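Local coordinates for protein ABC transporter (Caldanaerobius, PDB 4G68) that probably binds xylan-derived oligosaccharides outside the cell as the solute-binding component of an ABC transporter, at residues C[341-346]-C[358-363]; C[349-354]-C[368-373]. All blocks are in the same frame, centred on the assembly; numbering follows the deposited sequence.

Contact 1 of 2, residues C[341-346]-C[358-363]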
ATOM      1  N   TYR C 341      -4.126 -21.196  -5.207  1.00 21.14           N
ATOM      2  CA  TYR C 341      -3.252 -21.691  -4.105  1.00 26.91           C
ATOM      3  C   TYR C 341      -2.259 -20.598  -3.663  1.00 24.29           C
ATOM      4  O   TYR C 341      -2.142 -20.290  -2.512  1.00 27.33           O
ATOM      5  CB  TYR C 341      -2.517 -22.996  -4.513  1.00 26.90           C
ATOM      6  CG  TYR C 341      -1.328 -23.363  -3.650  1.00 29.60           C
ATOM      7  CD1 TYR C 341      -1.467 -24.306  -2.621  1.00 32.19           C
ATOM      8  CD2 TYR C 341      -0.050 -22.802  -3.884  1.00 28.17           C
ATOM      9  CE1 TYR C 341      -0.385 -24.682  -1.828  1.00 32.41           C
ATOM     10  CE2 TYR C 341       1.031 -23.148  -3.079  1.00 33.99           C
ATOM     11  CZ  TYR C 341       0.859 -24.094  -2.063  1.00 33.93           C
ATOM     12  OH  TYR C 341       1.910 -24.496  -1.245  1.00 38.32           O
ATOM     13  N   LEU C 342      -1.563 -20.005  -4.598  1.00 26.86           N
ATOM     14  CA  LEU C 342      -0.584 -18.977  -4.248  1.00 23.37           C
ATOM     15  C   LEU C 342      -1.209 -17.800  -3.488  1.00 25.21           C
ATOM     16  O   LEU C 342      -0.609 -17.301  -2.519  1.00 26.08           O
ATOM     17  CB  LEU C 342       0.018 -18.448  -5.525  1.00 24.99           C
ATOM     18  CG  LEU C 342       0.961 -19.421  -6.223  1.00 24.38           C
ATOM     19  CD1 LEU C 342       1.400 -18.749  -7.518  1.00 24.78           C
ATOM     20  CD2 LEU C 342       2.151 -19.745  -5.263  1.00 19.01           C
ATOM     21  N   ALA C 343      -2.395 -17.368  -3.923  1.00 23.98           N
ATOM     22  CA  ALA C 343      -3.109 -16.260  -3.284  1.00 24.31           C
ATOM     23  C   ALA C 343      -3.439 -16.546  -1.821  1.00 24.82           C
ATOM     24  O   ALA C 343      -3.060 -15.754  -0.941  1.00 22.89           O
ATOM     25  CB  ALA C 343      -4.365 -15.926  -4.059  1.00 25.73           C
ATOM     26  N   LYS C 344      -4.105 -17.684  -1.569  1.00 24.33           N
ATOM     27  CA  LYS C 344      -4.366 -18.124  -0.193  1.00 25.37           C
ATOM     28  C   LYS C 344      -3.093 -18.188   0.659  1.00 24.19           C
ATOM     29  O   LYS C 344      -3.081 -17.710   1.787  1.00 26.61           O
ATOM     30  CB  LYS C 344      -5.112 -19.485  -0.166  1.00 27.44           C
ATOM     31  CG  LYS C 344      -5.164 -20.151   1.210  1.00 24.43           C
ATOM     32  CD  LYS C 344      -6.020 -19.401   2.243  1.00 27.92           C
ATOM     33  CE  LYS C 344      -5.928 -20.027   3.644  1.00 28.83           C
ATOM     34  NZ  LYS C 344      -6.828 -19.311   4.618  1.00 21.59           N
ATOM     35  N   GLN C 345      -2.030 -18.794   0.135  1.00 26.12           N
ATOM     36  CA  GLN C 345      -0.765 -18.879   0.887  1.00 24.06           C
ATOM     37  C   GLN C 345      -0.112 -17.534   1.201  1.00 23.27           C
ATOM     38  O   GLN C 345       0.440 -17.373   2.295  1.00 23.59           O
ATOM     39  CB  GLN C 345       0.247 -19.814   0.206  1.00 26.79           C
ATOM     40  CG  GLN C 345      -0.247 -21.265   0.054  1.00 27.61           C
ATOM     41  CD  GLN C 345      -0.594 -21.920   1.383  1.00 31.04           C
ATOM     42  OE1 GLN C 345       0.237 -22.038   2.278  1.00 35.45           O
ATOM     43  NE2 GLN C 345      -1.834 -22.332   1.517  1.00 37.89           N
ATOM     44  N   LEU C 346      -0.096 -16.630   0.217  1.00 21.52           N
ATOM     45  CA  LEU C 346       0.420 -15.276   0.404  1.00 23.09           C
ATOM     46  C   LEU C 346      -0.393 -14.534   1.453  1.00 22.57           C
ATOM     47  O   LEU C 346       0.206 -13.848   2.292  1.00 23.15           O
ATOM     48  CB  LEU C 346       0.411 -14.487  -0.917  1.00 24.37           C
ATOM     49  CG  LEU C 346       1.469 -14.860  -1.996  1.00 22.98           C
ATOM     50  CD1 LEU C 346       1.306 -13.940  -3.204  1.00 22.10           C
ATOM     51  CD2 LEU C 346       2.867 -14.686  -1.452  1.00 23.92           C
ATOM     52  N   PRO C 358      -4.658  -9.812   5.424  1.00 22.53           N
ATOM     53  CA  PRO C 358      -5.130 -10.957   4.634  1.00 19.85           C
ATOM     54  C   PRO C 358      -6.447 -10.671   3.933  1.00 21.06           C
ATOM     55  O   PRO C 358      -7.360 -10.020   4.522  1.00 21.82           O
ATOM     56  CB  PRO C 358      -5.328 -12.063   5.699  1.00 21.67           C
ATOM     57  CG  PRO C 358      -5.547 -11.339   7.010  1.00 20.66           C
ATOM     58  CD  PRO C 358      -4.603 -10.140   6.881  1.00 22.53           C
ATOM     59  N   ALA C 359      -6.571 -11.117   2.683  1.00 21.01           N
ATOM     60  CA  ALA C 359      -7.874 -11.068   1.995  1.00 20.68           C
ATOM     61  C   ALA C 359      -8.648 -12.352   2.155  1.00 22.57           C
ATOM     62  O   ALA C 359      -9.900 -12.357   2.012  1.00 22.39           O
ATOM     63  CB  ALA C 359      -7.757 -10.742   0.502  1.00 20.81           C
ATOM     64  N   TRP C 360      -7.923 -13.437   2.425  1.00 21.03           N
ATOM     65  CA  TRP C 360      -8.567 -14.745   2.578  1.00 23.35           C
ATOM     66  C   TRP C 360      -8.883 -14.933   4.024  1.00 25.44           C
ATOM     67  O   TRP C 360      -8.234 -14.308   4.878  1.00 23.80           O
ATOM     68  CB  TRP C 360      -7.635 -15.855   2.160  1.00 24.87           C
ATOM     69  CG  TRP C 360      -7.433 -15.903   0.668  1.00 25.53           C
ATOM     70  CD1 TRP C 360      -6.870 -14.907  -0.152  1.00 22.08           C
ATOM     71  CD2 TRP C 360      -7.858 -16.970  -0.246  1.00 25.09           C
ATOM     72  NE1 TRP C 360      -6.869 -15.306  -1.475  1.00 22.65           N
ATOM     73  CE2 TRP C 360      -7.484 -16.522  -1.604  1.00 23.99           C
ATOM     74  CE3 TRP C 360      -8.529 -18.209  -0.092  1.00 23.68           C
ATOM     75  CZ2 TRP C 360      -7.715 -17.316  -2.727  1.00 23.95           C
ATOM     76  CZ3 TRP C 360      -8.756 -18.981  -1.239  1.00 22.27           C
ATOM     77  CH2 TRP C 360      -8.353 -18.550  -2.525  1.00 20.66           C
ATOM     78  N   LYS C 361      -9.871 -15.767   4.314  1.00 22.96           N
ATOM     79  CA  LYS C 361     -10.255 -16.018   5.722  1.00 26.54           C
ATOM     80  C   LYS C 361      -9.068 -16.738   6.326  1.00 29.02           C
ATOM     81  O   LYS C 361      -8.258 -17.302   5.596  1.00 30.12           O
ATOM     82  CB  LYS C 361     -11.544 -16.862   5.843  1.00 28.24           C
ATOM     83  CG  LYS C 361     -12.757 -16.208   5.204  1.00 26.53           C
ATOM     84  CD  LYS C 361     -13.893 -17.195   5.022  1.00 26.42           C
ATOM     85  CE  LYS C 361     -15.194 -16.421   4.841  1.00 27.97           C
ATOM     86  NZ  LYS C 361     -16.412 -17.286   4.782  1.00 26.73           N
ATOM     87  N   TYR C 362      -8.946 -16.674   7.643  1.00 25.89           N
ATOM     88  CA  TYR C 362      -7.722 -17.053   8.296  1.00 29.66           C
ATOM     89  C   TYR C 362      -8.006 -17.817   9.596  1.00 31.27           C
ATOM     90  O   TYR C 362      -7.205 -17.778  10.527  1.00 35.14           O
ATOM     91  CB  TYR C 362      -6.850 -15.798   8.523  1.00 26.91           C
ATOM     92  CG  TYR C 362      -7.608 -14.643   9.127  1.00 25.62           C
ATOM     93  CD1 TYR C 362      -7.790 -14.552  10.520  1.00 25.54           C
ATOM     94  CD2 TYR C 362      -8.099 -13.615   8.331  1.00 26.18           C
ATOM     95  CE1 TYR C 362      -8.451 -13.485  11.080  1.00 24.24           C
ATOM     96  CE2 TYR C 362      -8.774 -12.534   8.891  1.00 25.87           C
ATOM     97  CZ  TYR C 362      -8.940 -12.475  10.275  1.00 25.09           C
ATOM     98  OH  TYR C 362      -9.618 -11.416  10.863  1.00 22.86           O
ATOM     99  N   ASP C 363      -9.157 -18.502   9.631  1.00 35.49           N
ATOM    100  CA  ASP C 363      -9.526 -19.433  10.732  1.00 36.30           C
ATOM    101  C   ASP C 363      -8.526 -20.579  10.898  1.00 36.91           C
ATOM    102  O   ASP C 363      -8.286 -21.034  12.022  1.00 34.81           O
ATOM    103  CB  ASP C 363     -10.916 -20.037  10.482  1.00 40.56           C
ATOM    104  CG  ASP C 363     -11.980 -18.981  10.272  1.00 39.54           C
ATOM    105  OD1 ASP C 363     -12.327 -18.262  11.237  1.00 41.44           O
ATOM    106  OD2 ASP C 363     -12.482 -18.877   9.132  1.00 43.70           O
TER
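Trp360 lies flat against one turn of helix 332-353 and meets it with a face of its indole. Lys344 CA stands over the ring centre, 3.6 Å above the plane. Lys344 CB makes a CH-pi contact, 3.7 Å from the centroid of the six-membered ring of Trp360 and 13° off its normal. The backbone lies over the same face, with Lys344 N 3.6 Å from Trp360 CE2. Ala343 CB approaches obliquely, at 3.7 Å from Trp360 NE1.

The Lys344 chain has CG anti to the backbone N (chi1 168°) and bends at chi2. This brings CD back to the indole, 3.6 Å from Trp360 CE3. Beyond it, Lys344 NZ lies 2.7 Å from Lys361 O. The charged end also has a salt bridge to Asp348, one turn further along the helix.

Two hydrogen bonds help fix the tryptophan. Its NE1 donates to Pro149 O, and its backbone N is hydrogen-bonded to Ser347 OG on the same helix. An alanine in place of Trp360 would probably leave a gap over Lys344 and Pro149 O without its indole donor.

The contact joins the helix to the loop after strand 357-358. Ala343 and Trp360 also touch Ile148 of strand 144-160, while Leu342 and Leu346 pack on helix 52-66.

Contact 2 of 2, residues C[349-354]-C[368-373]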
ATOM      1  N   MET C 349       0.540 -15.944   4.858  1.00 22.17           N
ATOM      2  CA  MET C 349       1.903 -15.491   5.114  1.00 23.58           C
ATOM      3  C   MET C 349       1.838 -14.027   5.607  1.00 22.95           C
ATOM      4  O   MET C 349       2.402 -13.712   6.637  1.00 25.42           O
ATOM      5  CB  MET C 349       2.744 -15.560   3.820  1.00 23.11           C
ATOM      6  CG  MET C 349       4.166 -15.013   3.973  1.00 25.42           C
ATOM      7  SD  MET C 349       5.039 -14.677   2.433  1.00 18.99           S
ATOM      8  CE  MET C 349       4.362 -13.080   1.945  1.00 24.82           C
ATOM      9  N   ASP C 350       1.128 -13.168   4.861  1.00 21.89           N
ATOM     10  CA  ASP C 350       1.021 -11.697   5.122  1.00 21.98           C
ATOM     11  C   ASP C 350       0.551 -11.462   6.546  1.00 24.56           C
ATOM     12  O   ASP C 350       1.140 -10.671   7.309  1.00 25.13           O
ATOM     13  CB  ASP C 350      -0.045 -11.065   4.188  1.00 22.91           C
ATOM     14  CG  ASP C 350       0.494 -10.622   2.848  1.00 26.13           C
ATOM     15  OD1 ASP C 350       1.742 -10.655   2.644  1.00 24.88           O
ATOM     16  OD2 ASP C 350      -0.364 -10.225   1.976  1.00 24.36           O
ATOM     17  N   TYR C 351      -0.533 -12.154   6.890  1.00 24.05           N
ATOM     18  CA  TYR C 351      -1.113 -12.130   8.239  1.00 26.72           C
ATOM     19  C   TYR C 351      -0.103 -12.507   9.349  1.00 27.90           C
ATOM     20  O   TYR C 351      -0.008 -11.800  10.379  1.00 28.56           O
ATOM     21  CB  TYR C 351      -2.322 -13.062   8.281  1.00 30.41           C
ATOM     22  CG  TYR C 351      -3.176 -12.975   9.541  1.00 31.67           C
ATOM     23  CD1 TYR C 351      -3.475 -11.735  10.121  1.00 35.38           C
ATOM     24  CD2 TYR C 351      -3.699 -14.122  10.124  1.00 35.95           C
ATOM     25  CE1 TYR C 351      -4.251 -11.640  11.263  1.00 37.60           C
ATOM     26  CE2 TYR C 351      -4.497 -14.049  11.269  1.00 37.03           C
ATOM     27  CZ  TYR C 351      -4.769 -12.808  11.827  1.00 38.80           C
ATOM     28  OH  TYR C 351      -5.553 -12.731  12.952  1.00 40.39           O
ATOM     29  N   LEU C 352       0.672 -13.568   9.115  1.00 24.38           N
ATOM     30  CA  LEU C 352       1.618 -14.070  10.106  1.00 26.10           C
ATOM     31  C   LEU C 352       2.836 -13.170  10.292  1.00 27.91           C
ATOM     32  O   LEU C 352       3.281 -12.955  11.418  1.00 28.47           O
ATOM     33  CB  LEU C 352       2.074 -15.477   9.723  1.00 29.62           C
ATOM     34  CG  LEU C 352       1.015 -16.555   9.998  1.00 30.24           C
ATOM     35  CD1 LEU C 352       1.338 -17.852   9.264  1.00 31.50           C
ATOM     36  CD2 LEU C 352       0.960 -16.781  11.511  1.00 29.02           C
ATOM     37  N   ILE C 353       3.348 -12.632   9.189  1.00 24.78           N
ATOM     38  CA  ILE C 353       4.544 -11.820   9.193  1.00 23.98           C
ATOM     39  C   ILE C 353       4.335 -10.292   9.038  1.00 24.33           C
ATOM     40  O   ILE C 353       5.321  -9.542   9.077  1.00 27.38           O
ATOM     41  CB  ILE C 353       5.612 -12.387   8.231  1.00 25.69           C
ATOM     42  CG1 ILE C 353       5.301 -12.015   6.775  1.00 26.68           C
ATOM     43  CG2 ILE C 353       5.728 -13.916   8.403  1.00 23.39           C
ATOM     44  CD1 ILE C 353       6.376 -12.475   5.793  1.00 27.32           C
ATOM     45  N   ALA C 354       3.088  -9.849   8.863  1.00 20.06           N
ATOM     46  CA  ALA C 354       2.726  -8.416   8.791  1.00 20.75           C
ATOM     47  C   ALA C 354       3.232  -7.661   7.531  1.00 20.26           C
ATOM     48  O   ALA C 354       3.361  -6.439   7.520  1.00 19.53           O
ATOM     49  CB  ALA C 354       3.059  -7.672  10.110  1.00 17.40           C
ATOM     50  N   SER C 368      -2.090 -16.897  18.056  1.00 33.50           N
ATOM     51  CA  SER C 368      -1.014 -16.678  19.007  1.00 33.49           C
ATOM     52  C   SER C 368       0.362 -16.533  18.299  1.00 33.91           C
ATOM     53  O   SER C 368       1.358 -16.137  18.921  1.00 33.63           O
ATOM     54  CB  SER C 368      -0.989 -17.842  19.993  1.00 32.54           C
ATOM     55  OG  SER C 368      -0.376 -18.969  19.394  1.00 32.25           O
ATOM     56  N   LYS C 369       0.397 -16.903  17.014  1.00 32.07           N
ATOM     57  CA  LYS C 369       1.572 -16.776  16.159  1.00 35.77           C
ATOM     58  C   LYS C 369       1.622 -15.418  15.422  1.00 34.28           C
ATOM     59  O   LYS C 369       2.658 -15.007  14.903  1.00 36.88           O
ATOM     60  CB  LYS C 369       1.573 -17.889  15.127  1.00 34.74           C
ATOM     61  CG  LYS C 369       2.944 -18.276  14.606  1.00 41.59           C
ATOM     62  CD  LYS C 369       2.878 -19.682  14.009  1.00 45.01           C
ATOM     63  CE  LYS C 369       4.060 -20.005  13.115  1.00 42.07           C
ATOM     64  NZ  LYS C 369       4.082 -19.109  11.935  1.00 38.17           N
ATOM     65  N   VAL C 370       0.509 -14.720  15.385  1.00 31.47           N
ATOM     66  CA  VAL C 370       0.477 -13.480  14.627  1.00 32.85           C
ATOM     67  C   VAL C 370       1.016 -12.304  15.447  1.00 29.33           C
ATOM     68  O   VAL C 370       0.845 -12.286  16.667  1.00 26.05           O
ATOM     69  CB  VAL C 370      -0.914 -13.222  14.032  1.00 32.18           C
ATOM     70  CG1 VAL C 370      -1.463 -14.493  13.412  1.00 31.67           C
ATOM     71  CG2 VAL C 370      -1.877 -12.693  15.045  1.00 34.98           C
ATOM     72  N   ASP C 371       1.693 -11.360  14.783  1.00 28.95           N
ATOM     73  CA  ASP C 371       2.402 -10.332  15.524  1.00 30.20           C
ATOM     74  C   ASP C 371       1.395  -9.346  16.093  1.00 29.53           C
ATOM     75  O   ASP C 371       0.435  -9.021  15.408  1.00 27.53           O
ATOM     76  CB  ASP C 371       3.455  -9.631  14.658  1.00 32.69           C
ATOM     77  CG  ASP C 371       4.367  -8.714  15.468  1.00 35.03           C
ATOM     78  OD1 ASP C 371       5.503  -9.116  15.818  1.00 35.32           O
ATOM     79  OD2 ASP C 371       3.930  -7.588  15.765  1.00 33.49           O
ATOM     80  N   PRO C 372       1.619  -8.878  17.337  1.00 28.93           N
ATOM     81  CA  PRO C 372       0.691  -7.941  17.943  1.00 30.05           C
ATOM     82  C   PRO C 372       0.438  -6.702  17.113  1.00 26.04           C
ATOM     83  O   PRO C 372      -0.679  -6.206  17.123  1.00 24.40           O
ATOM     84  CB  PRO C 372       1.355  -7.575  19.274  1.00 33.46           C
ATOM     85  CG  PRO C 372       2.112  -8.807  19.645  1.00 32.69           C
ATOM     86  CD  PRO C 372       2.583  -9.407  18.334  1.00 31.72           C
ATOM     87  N   LEU C 373       1.455  -6.230  16.387  1.00 27.15           N
ATOM     88  CA  LEU C 373       1.354  -5.060  15.536  1.00 20.27           C
ATOM     89  C   LEU C 373       0.377  -5.284  14.366  1.00 21.38           C
ATOM     90  O   LEU C 373      -0.430  -4.400  14.026  1.00 21.08           O
ATOM     91  CB  LEU C 373       2.745  -4.632  15.021  1.00 21.67           C
ATOM     92  CG  LEU C 373       2.846  -3.311  14.251  1.00 22.94           C
ATOM     93  CD1 LEU C 373       2.464  -2.130  15.146  1.00 21.84           C
ATOM     94  CD2 LEU C 373       4.270  -3.084  13.672  1.00 23.42           C
TER
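The Tyr351 ring receives Val370 CG1 over one face, 3.7 Å above the plane and offset toward the rim. The methyl makes a CH-pi contact, 4.0 Å from the centroid of the Tyr351 ring and 22° off its normal. The nearest ring atom is Tyr351 CE2, 3.7 Å from Val370 CG1. With CG anti to the backbone N, the Tyr351 side chain crosses that of Val370 obliquely. The rings of Tyr351 and Tyr362 meet at an angle. Glu374 and Met378 of helix 372-382 touch the tyrosine as well. Its hydroxyl has a weak hydrogen bond to Gln367 NE2.

Leu352 works beside it. Its CD2 lies 3.8 Å from Val370 CG1, so this one methyl of the valine serves both Tyr351 and Leu352. The same CD2 is 3.8 Å from Lys369 CB. The lysine chain bends at chi4, and its NZ comes 3.9 Å from Leu352 CD2. This flank lies toward the surface, where Lys369 is exposed.

The contact joins the end of one helix to the start of the next, within the fold of a bacterial extracellular solute-binding protein. Ala354 leaves helix 332-353 with positive phi. Asp371 is the N-cap of helix 372-382, and its OD2 accepts from Leu373 N at 2.9 Å. That bond reaches the anti side of the carboxylate, 20° out of its plane.

Between the two helix ends, the backbones come close without a hydrogen bond across the contact. Val370 also packs on Ile375 in the first turn of helix 372-382, and Asp371 touches Val286 of helix 283-286.

Overall arrangement
After strand 317-325 and a short loop, the chain, followed from the N terminus, enters helix 332-353. The helix supplies the first segment of both contacts. After the helix a short turn leads to strand 357-358, which pairs with strand 144-160. Contact 1 closes the first loop, bringing 358-363 back to the middle of the helix. The chain runs on, and contact 2 closes a second loop, bringing 368-373 to the helix end. The loops cross: 349-354 lies between the two segments of contact 1, and 368-373 lies beyond 358-363. Their centres are about 13 Å apart. Pro358 touches Tyr351, linking the contacts directly. Together they tie helix 332-353 to the loop that follows strand 357-358 and to the start of helix 372-382.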